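Local coordinates for protein glycosyl hyrolase, family 3 (Deinococcus radiodurans, PDB 3TEV) that probably hydrolyses O-glycosidic bonds as a family 3 glycoside hydrolase built on a TIM barrel, at residues A[34-44]-A[296-304]; A[154-165]-A[210-219]. All blocks are in the same frame, centred on the assembly; numbering follows the deposited sequence. Where two conformers were deposited one is given.

Contact 1 (A[34-44]-A[296-304])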
loop_
_atom_site.group_PDB
_atom_site.type_symbol
_atom_site.label_atom_id
_atom_site.label_comp_id
_atom_site.label_asym_id
_atom_site.label_seq_id
_atom_site.Cartn_x
_atom_site.Cartn_y
_atom_site.Cartn_z
ATOM N N ASP A 34 9.636 -23.109 9.008
ATOM C CA ASP A 34 8.633 -22.626 9.965
ATOM C C ASP A 34 7.814 -21.499 9.358
ATOM O O ASP A 34 6.598 -21.437 9.532
ATOM C CB ASP A 34 9.265 -22.201 11.304
ATOM C CG ASP A 34 9.760 -23.402 12.144
ATOM O OD1 ASP A 34 9.179 -24.516 12.055
ATOM O OD2 ASP A 34 10.730 -23.237 12.925
ATOM N N THR A 35 8.474 -20.630 8.607
ATOM C CA THR A 35 7.778 -19.551 7.913
ATOM C C THR A 35 6.856 -20.119 6.834
ATOM O O THR A 35 5.714 -19.681 6.704
ATOM C CB THR A 35 8.772 -18.510 7.346
ATOM O OG1 THR A 35 9.555 -17.979 8.429
ATOM C CG2 THR A 35 8.055 -17.365 6.651
ATOM N N ALA A 36 7.334 -21.114 6.086
ATOM C CA ALA A 36 6.501 -21.779 5.087
ATOM C C ALA A 36 5.265 -22.404 5.750
ATOM O O ALA A 36 4.149 -22.244 5.250
ATOM C CB ALA A 36 7.297 -22.843 4.350
ATOM N N ALA A 37 5.475 -23.110 6.864
ATOM C CA ALA A 37 4.384 -23.779 7.571
ATOM C C ALA A 37 3.359 -22.730 8.031
ATOM O O ALA A 37 2.161 -22.916 7.913
ATOM C CB ALA A 37 4.925 -24.588 8.786
ATOM N N TYR A 38 3.862 -21.604 8.511
ATOM C CA TYR A 38 3.025 -20.518 8.997
ATOM C C TYR A 38 2.192 -19.831 7.884
ATOM O O TYR A 38 0.992 -19.630 8.054
ATOM C CB TYR A 38 3.944 -19.535 9.711
ATOM C CG TYR A 38 3.325 -18.247 10.141
ATOM C CD1 TYR A 38 2.616 -18.163 11.343
ATOM C CD2 TYR A 38 3.493 -17.088 9.377
ATOM C CE1 TYR A 38 2.058 -16.979 11.759
ATOM C CE2 TYR A 38 2.938 -15.879 9.790
ATOM C CZ TYR A 38 2.231 -15.843 10.989
ATOM O OH TYR A 38 1.695 -14.667 11.418
ATOM N N LEU A 39 2.818 -19.480 6.757
ATOM C CA LEU A 39 2.062 -18.955 5.619
ATOM C C LEU A 39 0.935 -19.902 5.184
ATOM O O LEU A 39 -0.201 -19.485 4.935
ATOM C CB LEU A 39 2.982 -18.699 4.426
ATOM C CG LEU A 39 4.015 -17.578 4.585
ATOM C CD1 LEU A 39 5.144 -17.698 3.547
ATOM C CD2 LEU A 39 3.348 -16.198 4.541
ATOM N N ARG A 40 1.261 -21.186 5.108
ATOM C CA ARG A 40 0.332 -22.179 4.638
ATOM C C ARG A 40 -0.794 -22.352 5.666
ATOM O O ARG A 40 -1.973 -22.324 5.319
ATOM C CB ARG A 40 1.097 -23.476 4.410
ATOM C CG ARG A 40 0.563 -24.319 3.315
ATOM C CD ARG A 40 1.388 -25.617 3.163
ATOM N NE ARG A 40 2.520 -25.523 2.231
ATOM C CZ ARG A 40 2.384 -25.480 0.903
ATOM N NH1 ARG A 40 1.171 -25.468 0.346
ATOM N NH2 ARG A 40 3.458 -25.423 0.127
ATOM N N GLU A 41 -0.424 -22.477 6.930
ATOM C CA GLU A 41 -1.382 -22.620 8.036
ATOM C C GLU A 41 -2.500 -21.562 8.047
ATOM O O GLU A 41 -3.649 -21.899 8.260
ATOM C CB GLU A 41 -0.628 -22.588 9.370
ATOM C CG GLU A 41 -1.485 -22.741 10.600
ATOM C CD GLU A 41 -0.668 -23.052 11.855
ATOM O OE1 GLU A 41 0.464 -22.512 12.008
ATOM O OE2 GLU A 41 -1.170 -23.842 12.687
ATOM N N HIS A 42 -2.155 -20.300 7.796
ATOM C CA HIS A 42 -3.121 -19.212 7.880
ATOM C C HIS A 42 -3.624 -18.749 6.519
ATOM O O HIS A 42 -4.459 -17.851 6.453
ATOM C CB HIS A 42 -2.520 -18.023 8.674
ATOM C CG HIS A 42 -2.129 -18.387 10.068
ATOM N ND1 HIS A 42 -3.058 -18.716 11.035
ATOM C CD2 HIS A 42 -0.915 -18.544 10.646
ATOM C CE1 HIS A 42 -2.434 -19.032 12.158
ATOM N NE2 HIS A 42 -1.134 -18.937 11.950
ATOM N N GLY A 43 -3.112 -19.349 5.447
ATOM C CA GLY A 43 -3.474 -18.960 4.078
ATOM C C GLY A 43 -3.108 -17.512 3.773
ATOM O O GLY A 43 -3.853 -16.804 3.091
ATOM N N ILE A 44 -1.974 -17.049 4.285
ATOM C CA ILE A 44 -1.611 -15.657 4.113
ATOM C C ILE A 44 -1.457 -15.402 2.594
ATOM O O ILE A 44 -0.843 -16.177 1.902
ATOM C CB ILE A 44 -0.279 -15.351 4.845
ATOM C CG1 ILE A 44 -0.379 -15.656 6.351
ATOM C CG2 ILE A 44 0.232 -13.938 4.514
ATOM C CD1 ILE A 44 -1.033 -14.616 7.152
ATOM N N ARG A 296 6.243 -12.370 14.825
ATOM C CA ARG A 296 5.149 -13.342 14.675
ATOM C C ARG A 296 4.010 -13.127 15.680
ATOM O O ARG A 296 2.839 -13.168 15.289
ATOM C CB ARG A 296 5.663 -14.797 14.695
ATOM C CG ARG A 296 4.641 -15.869 14.166
ATOM C CD ARG A 296 5.347 -17.015 13.356
ATOM N NE ARG A 296 6.045 -16.492 12.169
ATOM C CZ ARG A 296 7.007 -17.119 11.478
ATOM N NH1 ARG A 296 7.417 -18.341 11.822
ATOM N NH2 ARG A 296 7.562 -16.508 10.422
ATOM N N GLU A 297 4.359 -12.835 16.935
ATOM C CA GLU A 297 3.368 -12.568 17.976
ATOM C C GLU A 297 2.422 -11.414 17.659
ATOM O O GLU A 297 1.209 -11.537 17.897
ATOM C CB GLU A 297 4.026 -12.316 19.337
ATOM C CG GLU A 297 4.749 -13.539 19.938
ATOM C CD GLU A 297 6.226 -13.682 19.510
ATOM O OE1 GLU A 297 6.710 -12.998 18.569
ATOM O OE2 GLU A 297 6.910 -14.508 20.145
ATOM N N VAL A 298 2.932 -10.298 17.136
ATOM C CA VAL A 298 1.994 -9.240 16.747
ATOM C C VAL A 298 1.162 -9.609 15.527
ATOM O O VAL A 298 0.007 -9.217 15.440
ATOM C CB VAL A 298 2.599 -7.789 16.653
ATOM C CG1 VAL A 298 3.460 -7.507 17.858
ATOM C CG2 VAL A 298 3.361 -7.533 15.344
ATOM N N GLN A 299 1.736 -10.365 14.598
ATOM C CA GLN A 299 0.982 -10.835 13.428
ATOM C C GLN A 299 -0.158 -11.752 13.885
ATOM O O GLN A 299 -1.303 -11.620 13.415
ATOM C CB GLN A 299 1.886 -11.537 12.402
ATOM C CG GLN A 299 2.924 -10.618 11.724
ATOM C CD GLN A 299 3.864 -11.359 10.779
ATOM O OE1 GLN A 299 3.713 -12.556 10.560
ATOM N NE2 GLN A 299 4.824 -10.652 10.206
ATOM N N GLN A 300 0.164 -12.648 14.827
ATOM C CA GLN A 300 -0.796 -13.578 15.407
ATOM C C GLN A 300 -1.930 -12.849 16.121
ATOM O O GLN A 300 -3.102 -13.231 15.984
ATOM C CB GLN A 300 -0.108 -14.595 16.337
ATOM C CG GLN A 300 0.676 -15.667 15.563
ATOM C CD GLN A 300 1.477 -16.632 16.448
ATOM O OE1 GLN A 300 1.974 -16.262 17.528
ATOM N NE2 GLN A 300 1.620 -17.880 15.983
ATOM N N ALA A 301 -1.599 -11.775 16.831
ATOM C CA ALA A 301 -2.626 -11.003 17.512
ATOM C C ALA A 301 -3.549 -10.309 16.513
ATOM O O ALA A 301 -4.751 -10.165 16.778
ATOM C CB ALA A 301 -2.000 -9.986 18.506
ATOM N N THR A 302 -3.000 -9.890 15.370
ATOM C CA THR A 302 -3.809 -9.276 14.333
ATOM C C THR A 302 -4.742 -10.304 13.680
ATOM O O THR A 302 -5.945 -10.059 13.557
ATOM C CB THR A 302 -2.933 -8.562 13.282
ATOM O OG1 THR A 302 -2.079 -7.619 13.945
ATOM C CG2 THR A 302 -3.783 -7.823 12.282
ATOM N N LEU A 303 -4.196 -11.446 13.268
ATOM C CA LEU A 303 -5.005 -12.569 12.797
ATOM C C LEU A 303 -6.167 -12.885 13.738
ATOM O O LEU A 303 -7.298 -13.038 13.284
ATOM C CB LEU A 303 -4.158 -13.830 12.676
ATOM C CG LEU A 303 -3.249 -13.884 11.472
ATOM C CD1 LEU A 303 -2.120 -14.898 11.752
ATOM C CD2 LEU A 303 -4.066 -14.244 10.222
ATOM N N ALA A 304 -5.877 -12.980 15.037
ATOM C CA ALA A 304 -6.884 -13.339 16.022
ATOM C C ALA A 304 -8.042 -12.338 16.031
ATOM O O ALA A 304 -9.208 -12.744 16.090
ATOM C CB ALA A 304 -6.260 -13.505 17.458
HETATM O O HOH W 1 0.566 -19.435 14.106
#
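Arg296 reaches across to helix 34-42 and lays the outer part of its side chain, from CG on, along one face of the Tyr38 ring and past it to Thr35. From CB, the chain leaves with CG anti to the backbone N and bends at the next two bonds. CG meets Tyr38 CE1 at 3.7 Å, and CD makes a CH-pi contact, 3.8 Å from the ring centroid. NE sits above the middle of the ring. The guanidinium then lies nearly flat on the phenol, planes 15° apart, with CZ 4.3 Å from the Tyr38 centroid, a cation-pi stack. At the tip, NH2 donates to Thr35 OG1 (3.2 Å, 168° at the hydrogen), close to the guanidinium plane, fixing the group's rotation; Asp32 also bonds that hydroxyl.

Further along, Leu303 CD1 stands over one His42 face, 3.9 Å from the centroid. A water joins His42 NE2 to Gln300 NE2. The helix axes stay 13.1 Å apart yet almost parallel at 7°, and Tyr38 fits as a knob among Arg296, Gln299, Gln300 and Leu303. Both helices touch strand 22-24, as is typical of neighbouring outer helices in a TIM barrel, here those following strands 22-24 and 290-291.

Contact 2 (A[154-165]-A[210-219])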
loop_
_atom_site.group_PDB
_atom_site.type_symbol
_atom_site.label_atom_id
_atom_site.label_comp_id
_atom_site.label_asym_id
_atom_site.label_seq_id
_atom_site.Cartn_x
_atom_site.Cartn_y
_atom_site.Cartn_z
ATOM N N ALA A 154 0.702 20.005 -7.775
ATOM C CA ALA A 154 -0.091 18.852 -8.218
ATOM C C ALA A 154 0.159 18.455 -9.684
ATOM O O ALA A 154 0.232 17.260 -10.003
ATOM C CB ALA A 154 -1.570 19.120 -7.987
ATOM N N ALA A 155 0.303 19.466 -10.547
ATOM C CA ALA A 155 0.507 19.284 -11.986
ATOM C C ALA A 155 1.756 18.465 -12.301
ATOM O O ALA A 155 1.701 17.555 -13.127
ATOM C CB ALA A 155 0.555 20.672 -12.726
ATOM N N ARG A 156 2.870 18.798 -11.648
ATOM C CA ARG A 156 4.141 18.088 -11.845
ATOM C C ARG A 156 4.098 16.672 -11.272
ATOM O O ARG A 156 4.628 15.727 -11.864
ATOM C CB ARG A 156 5.304 18.856 -11.212
ATOM C CG ARG A 156 6.704 18.351 -11.601
ATOM C CD ARG A 156 7.071 18.771 -13.012
ATOM N NE ARG A 156 7.036 20.224 -13.143
ATOM C CZ ARG A 156 8.107 20.999 -13.289
ATOM N NH1 ARG A 156 9.329 20.475 -13.350
ATOM N NH2 ARG A 156 7.943 22.306 -13.382
ATOM N N VAL A 157 3.470 16.525 -10.117
ATOM C CA VAL A 157 3.351 15.207 -9.496
ATOM C C VAL A 157 2.436 14.313 -10.336
ATOM O O VAL A 157 2.765 13.154 -10.590
ATOM C CB VAL A 157 2.916 15.326 -8.025
ATOM C CG1 VAL A 157 2.455 13.950 -7.432
ATOM C CG2 VAL A 157 4.075 15.950 -7.211
ATOM N N THR A 158 1.315 14.868 -10.796
ATOM C CA THR A 158 0.388 14.147 -11.676
ATOM C C THR A 158 1.075 13.621 -12.941
ATOM O O THR A 158 0.907 12.456 -13.302
ATOM C CB THR A 158 -0.806 15.047 -12.067
ATOM O OG1 THR A 158 -1.552 15.366 -10.891
ATOM C CG2 THR A 158 -1.721 14.351 -13.077
ATOM N N ARG A 159 1.850 14.467 -13.611
ATOM C CA ARG A 159 2.490 14.072 -14.867
ATOM C C ARG A 159 3.535 12.957 -14.690
ATOM O O ARG A 159 3.575 12.010 -15.485
ATOM C CB ARG A 159 3.076 15.289 -15.626
ATOM C CG ARG A 159 2.076 15.935 -16.598
ATOM C CD ARG A 159 2.635 17.161 -17.340
ATOM N NE ARG A 159 3.728 16.830 -18.258
ATOM C CZ ARG A 159 5.045 16.871 -17.898
ATOM N NH1 ARG A 159 5.423 17.234 -16.636
ATOM N NH2 ARG A 159 5.975 16.564 -18.799
ATOM N N HIS A 160 4.371 13.057 -13.657
ATOM C CA HIS A 160 5.359 12.007 -13.431
ATOM C C HIS A 160 4.779 10.777 -12.737
ATOM O O HIS A 160 5.237 9.652 -12.976
ATOM C CB HIS A 160 6.597 12.571 -12.749
ATOM C CG HIS A 160 7.365 13.484 -13.638
ATOM N ND1 HIS A 160 8.212 13.014 -14.619
ATOM C CD2 HIS A 160 7.360 14.833 -13.756
ATOM C CE1 HIS A 160 8.728 14.040 -15.278
ATOM N NE2 HIS A 160 8.224 15.154 -14.775
ATOM N N GLY A 161 3.749 10.986 -11.916
ATOM C CA GLY A 161 3.010 9.872 -11.319
ATOM C C GLY A 161 2.411 8.978 -12.393
ATOM O O GLY A 161 2.476 7.757 -12.297
ATOM N N ARG A 162 1.843 9.596 -13.422
ATOM C CA ARG A 162 1.238 8.872 -14.556
ATOM C C ARG A 162 2.273 7.979 -15.240
ATOM O O ARG A 162 1.997 6.808 -15.565
ATOM C CB ARG A 162 0.640 9.854 -15.586
ATOM C CG ARG A 162 -0.198 9.174 -16.694
ATOM C CD ARG A 162 -0.729 10.125 -17.783
ATOM N NE ARG A 162 -1.313 11.360 -17.244
ATOM C CZ ARG A 162 -2.591 11.532 -16.890
ATOM N NH1 ARG A 162 -3.479 10.535 -16.999
ATOM N NH2 ARG A 162 -2.983 12.716 -16.416
ATOM N N ALA A 163 3.461 8.543 -15.443
ATOM C CA ALA A 163 4.564 7.835 -16.102
ATOM C C ALA A 163 5.025 6.629 -15.282
ATOM O O ALA A 163 5.272 5.554 -15.825
ATOM C CB ALA A 163 5.728 8.791 -16.347
ATOM N N ALA A 164 5.137 6.821 -13.970
ATOM C CA ALA A 164 5.560 5.762 -13.051
ATOM C C ALA A 164 4.564 4.607 -13.023
ATOM O O ALA A 164 4.960 3.431 -13.057
ATOM C CB ALA A 164 5.765 6.332 -11.659
ATOM N N LEU A 165 3.273 4.946 -12.974
ATOM C CA LEU A 165 2.204 3.939 -13.014
ATOM C C LEU A 165 2.261 3.139 -14.313
ATOM O O LEU A 165 2.196 1.905 -14.284
ATOM C CB LEU A 165 0.827 4.590 -12.872
ATOM C CG LEU A 165 0.472 5.279 -11.555
ATOM C CD1 LEU A 165 -0.685 6.240 -11.792
ATOM C CD2 LEU A 165 0.108 4.281 -10.442
ATOM N N ALA A 210 -5.419 16.157 -5.592
ATOM C CA ALA A 210 -5.453 16.289 -7.055
ATOM C C ALA A 210 -4.753 15.171 -7.836
ATOM O O ALA A 210 -5.325 14.645 -8.793
ATOM C CB ALA A 210 -4.966 17.678 -7.509
ATOM N N PRO A 211 -3.526 14.793 -7.446
ATOM C CA PRO A 211 -2.866 13.740 -8.251
ATOM C C PRO A 211 -3.570 12.366 -8.174
ATOM O O PRO A 211 -3.650 11.667 -9.180
ATOM C CB PRO A 211 -1.439 13.678 -7.663
ATOM C CG PRO A 211 -1.275 14.980 -6.912
ATOM C CD PRO A 211 -2.645 15.293 -6.377
ATOM N N PHE A 212 -4.092 12.005 -7.002
ATOM C CA PHE A 212 -4.805 10.741 -6.844
ATOM C C PHE A 212 -6.081 10.780 -7.649
ATOM O O PHE A 212 -6.428 9.807 -8.324
ATOM C CB PHE A 212 -5.183 10.485 -5.389
ATOM C CG PHE A 212 -4.013 10.272 -4.480
ATOM C CD1 PHE A 212 -3.414 9.011 -4.361
ATOM C CD2 PHE A 212 -3.530 11.322 -3.703
ATOM C CE1 PHE A 212 -2.322 8.812 -3.502
ATOM C CE2 PHE A 212 -2.448 11.138 -2.847
ATOM C CZ PHE A 212 -1.839 9.883 -2.742
ATOM N N ARG A 213 -6.791 11.901 -7.575
ATOM C CA ARG A 213 -8.040 12.027 -8.304
ATOM C C ARG A 213 -7.778 11.930 -9.804
ATOM O O ARG A 213 -8.476 11.198 -10.503
ATOM C CB ARG A 213 -8.775 13.322 -7.933
ATOM C CG ARG A 213 -10.179 13.478 -8.554
ATOM C CD ARG A 213 -11.009 14.461 -7.707
ATOM N NE ARG A 213 -12.087 15.160 -8.422
ATOM C CZ ARG A 213 -13.159 15.716 -7.835
ATOM N NH1 ARG A 213 -13.333 15.650 -6.509
ATOM N NH2 ARG A 213 -14.071 16.341 -8.577
ATOM N N ALA A 214 -6.765 12.635 -10.288
ATOM C CA ALA A 214 -6.445 12.626 -11.723
ATOM C C ALA A 214 -5.978 11.255 -12.224
ATOM O O ALA A 214 -6.181 10.910 -13.385
ATOM C CB ALA A 214 -5.408 13.708 -12.054
ATOM N N LEU A 215 -5.392 10.464 -11.332
ATOM C CA LEU A 215 -4.737 9.214 -11.744
ATOM C C LEU A 215 -5.507 7.931 -11.411
ATOM O O LEU A 215 -5.004 6.830 -11.633
ATOM C CB LEU A 215 -3.290 9.158 -11.208
ATOM C CG LEU A 215 -2.330 10.287 -11.674
ATOM C CD1 LEU A 215 -0.900 10.082 -11.156
ATOM C CD2 LEU A 215 -2.313 10.497 -13.200
ATOM N N LEU A 216 -6.722 8.071 -10.884
ATOM C CA LEU A 216 -7.524 6.907 -10.459
ATOM C C LEU A 216 -7.689 5.780 -11.469
ATOM O O LEU A 216 -7.448 4.625 -11.119
ATOM C CB LEU A 216 -8.919 7.328 -10.022
ATOM C CG LEU A 216 -9.144 7.817 -8.609
ATOM C CD1 LEU A 216 -10.650 7.869 -8.425
ATOM C CD2 LEU A 216 -8.469 6.913 -7.572
ATOM N N PRO A 217 -8.112 6.100 -12.713
ATOM C CA PRO A 217 -8.312 4.983 -13.655
ATOM C C PRO A 217 -7.021 4.214 -14.004
ATOM O O PRO A 217 -7.108 3.113 -14.548
ATOM C CB PRO A 217 -8.909 5.650 -14.920
ATOM C CG PRO A 217 -9.155 7.105 -14.571
ATOM C CD PRO A 217 -8.320 7.421 -13.346
ATOM N N GLU A 218 -5.857 4.786 -13.701
ATOM C CA GLU A 218 -4.568 4.142 -13.952
ATOM C C GLU A 218 -3.947 3.546 -12.686
ATOM O O GLU A 218 -2.853 2.987 -12.741
ATOM C CB GLU A 218 -3.564 5.151 -14.539
ATOM C CG GLU A 218 -3.692 5.404 -16.037
ATOM C CD GLU A 218 -4.805 6.378 -16.366
ATOM O OE1 GLU A 218 -5.090 7.258 -15.513
ATOM O OE2 GLU A 218 -5.398 6.258 -17.471
ATOM N N THR A 219 -4.626 3.690 -11.550
ATOM C CA THR A 219 -4.086 3.268 -10.260
ATOM C C THR A 219 -4.775 1.994 -9.735
ATOM O O THR A 219 -5.881 2.060 -9.218
ATOM C CB THR A 219 -4.207 4.423 -9.222
ATOM O OG1 THR A 219 -3.654 5.625 -9.773
ATOM C CG2 THR A 219 -3.479 4.085 -7.937
#
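Ala154 opens the contact with its methyl against that of Ala210, the two CB atoms 3.7 Å apart. One turn on, Val157 CG1 packs on the ring of Pro211, 3.9 Å from its CG. Thr158 is the closer neighbour of that proline: its CA and that of Pro211 are 4.7 Å apart, and Thr158 OG1 lies 3.4 Å from Pro211 CA. With OG1 anti to the carbonyl carbon (chi1 -64°), the hydroxyl turns back along its own helix and donates to Ala154 O, approaching from above the carbonyl plane; that oxygen also receives Thr158 N. The other branch, CG2, meets the Ala214 methyl and Leu215 CD2, so Thr158 sits as a knob among Ala210, Pro211, Ala214 and Leu215.

These helices belong to the outer layer of the TIM barrel: helix 154-169 precedes strand 174-180, and helix 210-215 precedes strand 221-224, the two strands being adjacent and parallel in the barrel. Their axes approach to 8.9 Å and cross at -42°.

At Gly161, which has no side chain, Leu215 CD1 comes up against the backbone. Leu215 is the reciprocal knob, held among Thr158, Gly161, Arg162 and Leu165, and its CD1 lies 3.6 Å from Arg162 N. Arg162 extends to chi3 and bends there, which brings Leu215 CD2 over the centre of one guanidinium face, 3.8 Å from CZ. Its NH1 forms a long salt bridge with Glu218 OE1, the carboxylate plane turned 65° from the guanidinium. Leu165, which also touches Pro175 on the barrel strand, sends CD1 between Leu215 and Thr219, 3.6 Å from Thr219 OG1; that hydroxyl is itself engaged, donating to Leu215 O from the opposite face of the carbonyl plane to Glu218 N.

From the N terminus the chain lays down strand 22-24 and then helix 33-42, which finds its partner in contact 1 only after more than 250 residues, when helix 296-309 arrives. Contact 1 therefore closes a long loop holding most of the barrel. Within that loop, helix 154-169 meets residues 210-219 in contact 2, closing a much shorter one that includes strand 174-180; the two loops nest and do not cross. Contact 1 ties the start of the barrel to its end, whereas contact 2 joins neighbouring helices of the outer layer, those leading into strands 174-180 and 221-224. The contact centres are 35 Å apart, on opposite sides of the chain's centre, and their nearest atoms remain about 22 Å apart.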